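Local coordinates for odorant-binding protein (Phormia regina, PDB 5DIC), which binds fatty acids such as palmitate and probably carries them in the fluid of the blowfly's oral disk, at residues A[46-51]-A[97-102]. Numbering follows the deposited sequence.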
loop_
_atom_site.group_PDB
_atom_site.type_symbol
_atom_site.label_atom_id
_atom_site.label_comp_id
_atom_site.label_asym_id
_atom_site.label_seq_id
_atom_site.Cartn_x
_atom_site.Cartn_y
_atom_site.Cartn_z
ATOM N N LYS A 46 -5.766 -8.092 -3.540
ATOM C CA LYS A 46 -4.643 -7.436 -4.204
ATOM C C LYS A 46 -5.087 -6.173 -4.923
ATOM O O LYS A 46 -4.395 -5.150 -4.885
ATOM C CB LYS A 46 -3.983 -8.393 -5.206
ATOM C CG LYS A 46 -3.323 -9.606 -4.564
ATOM C CD LYS A 46 -2.618 -10.428 -5.660
ATOM C CE LYS A 46 -1.942 -11.679 -5.185
ATOM N NZ LYS A 46 -1.364 -12.346 -6.398
ATOM N N CYS A 47 -6.238 -6.230 -5.579
ATOM C CA CYS A 47 -6.730 -5.023 -6.214
ATOM C C CYS A 47 -7.100 -3.943 -5.210
ATOM O O CYS A 47 -6.815 -2.774 -5.434
ATOM C CB CYS A 47 -7.929 -5.313 -7.081
ATOM S SG CYS A 47 -7.575 -6.243 -8.595
ATOM N N PHE A 48 -7.716 -4.344 -4.089
ATOM C CA PHE A 48 -7.964 -3.388 -3.017
ATOM C C PHE A 48 -6.682 -2.668 -2.602
ATOM O O PHE A 48 -6.669 -1.449 -2.468
ATOM C CB PHE A 48 -8.558 -4.096 -1.787
ATOM C CG PHE A 48 -8.634 -3.176 -0.598
ATOM C CD1 PHE A 48 -7.571 -3.087 0.259
ATOM C CD2 PHE A 48 -9.717 -2.349 -0.389
ATOM C CE1 PHE A 48 -7.558 -2.164 1.291
ATOM C CE2 PHE A 48 -9.735 -1.443 0.636
ATOM C CZ PHE A 48 -8.656 -1.339 1.476
ATOM N N GLY A 49 -5.624 -3.426 -2.367
ATOM C CA GLY A 49 -4.391 -2.816 -1.889
ATOM C C GLY A 49 -3.827 -1.871 -2.923
ATOM O O GLY A 49 -3.375 -0.791 -2.589
ATOM N N THR A 50 -3.835 -2.301 -4.192
ATOM C CA THR A 50 -3.391 -1.431 -5.271
ATOM C C THR A 50 -4.171 -0.139 -5.312
ATOM O O THR A 50 -3.603 0.956 -5.385
ATOM C CB THR A 50 -3.451 -2.213 -6.592
ATOM O OG1 THR A 50 -2.592 -3.357 -6.524
ATOM C CG2 THR A 50 -3.011 -1.413 -7.750
ATOM N N CYS A 51 -5.492 -0.273 -5.255
ATOM C CA CYS A 51 -6.359 0.889 -5.182
ATOM C C CYS A 51 -5.998 1.803 -4.016
ATOM O O CYS A 51 -5.955 3.020 -4.162
ATOM C CB CYS A 51 -7.817 0.441 -5.080
ATOM S SG CYS A 51 -9.039 1.724 -4.877
ATOM N N ARG A 97 -2.077 -5.213 -13.143
ATOM C CA ARG A 97 -2.104 -4.033 -12.269
ATOM C C ARG A 97 -2.113 -4.431 -10.789
ATOM O O ARG A 97 -1.357 -3.886 -9.953
ATOM C CB ARG A 97 -3.335 -3.182 -12.572
ATOM C CG ARG A 97 -3.696 -2.191 -11.470
ATOM C CD ARG A 97 -4.881 -1.312 -11.824
ATOM N NE ARG A 97 -5.379 -0.560 -10.675
ATOM C CZ ARG A 97 -6.432 -0.914 -9.945
ATOM N NH1 ARG A 97 -7.141 -1.998 -10.200
ATOM N NH2 ARG A 97 -6.762 -0.145 -8.932
ATOM N N CYS A 98 -3.008 -5.341 -10.437
ATOM C CA CYS A 98 -3.205 -5.658 -9.017
ATOM C C CYS A 98 -2.067 -6.474 -8.432
ATOM O O CYS A 98 -1.665 -6.282 -7.274
ATOM C CB CYS A 98 -4.554 -6.317 -8.818
ATOM S SG CYS A 98 -5.909 -5.282 -9.357
ATOM N N ASP A 99 -1.551 -7.398 -9.213
ATOM C CA ASP A 99 -0.398 -8.174 -8.754
ATOM C C ASP A 99 0.857 -7.306 -8.640
ATOM O O ASP A 99 1.668 -7.491 -7.744
ATOM C CB ASP A 99 -0.210 -9.385 -9.662
ATOM C CG ASP A 99 0.803 -10.367 -9.135
ATOM O OD1 ASP A 99 0.655 -10.858 -7.999
ATOM O OD2 ASP A 99 1.773 -10.607 -9.870
ATOM N N THR A 100 1.027 -6.351 -9.547
ATOM C CA THR A 100 2.118 -5.372 -9.426
ATOM C C THR A 100 2.045 -4.559 -8.135
ATOM O O THR A 100 3.022 -4.463 -7.400
ATOM C CB THR A 100 2.139 -4.442 -10.654
ATOM O OG1 THR A 100 2.512 -5.236 -11.785
ATOM C CG2 THR A 100 3.096 -3.251 -10.476
ATOM N N GLY A 101 0.863 -4.042 -7.832
ATOM C CA GLY A 101 0.724 -3.289 -6.589
ATOM C C GLY A 101 1.021 -4.156 -5.380
ATOM O O GLY A 101 1.731 -3.728 -4.466
ATOM N N PHE A 102 0.498 -5.386 -5.385
ATOM C CA PHE A 102 0.779 -6.309 -4.295
ATOM C C PHE A 102 2.278 -6.593 -4.147
ATOM O O PHE A 102 2.804 -6.543 -3.023
ATOM C CB PHE A 102 0.026 -7.611 -4.555
ATOM C CG PHE A 102 0.346 -8.696 -3.574
ATOM C CD1 PHE A 102 0.105 -8.511 -2.227
ATOM C CD2 PHE A 102 0.898 -9.882 -4.000
ATOM C CE1 PHE A 102 0.393 -9.496 -1.311
ATOM C CE2 PHE A 102 1.195 -10.871 -3.095
ATOM C CZ PHE A 102 0.934 -10.682 -1.742
#
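A disulfide can tie two helices at one point while a glycine one turn on lets their backbones come close, and segments 46-51 and 97-102 illustrate both. Their axes cross at 70° and approach to 7.7 Å, pinned where Cys47 SG meets Cys98 SG at 2.1 Å. Both cysteines adopt the m rotamer, and chi3 of 99°, near the preferred 90°, implies little torsional strain. One turn further on, Thr50, also m, turns OG1 back onto Lys46 O of its own helix (3.0 Å, a hydrogen bond). Thr50 OG1 lies 3.3 Å from Gly101 CA, and a beta carbon on Gly101 would clash with that hydroxyl. Lys46 (mttt) runs past the Phe102 ring, Lys46 CE 3.6 Å from Phe102 CD2, so that Lys46 NZ forms a salt bridge with Asp99 OD1 (3.0 Å), while Asp99 OD2 accepts from Ala95 N. The extended Arg97 lays its guanidinium over Thr50 CG2 and pairs with Glu54 and Glu23. With Cys51 bonded to Cys19, the chemistry implies a PBP/GOBP-family scaffold locked by interlinked disulfides, charge pairs edging this contact and Gly101 about 5 Å from bound palmitic acid.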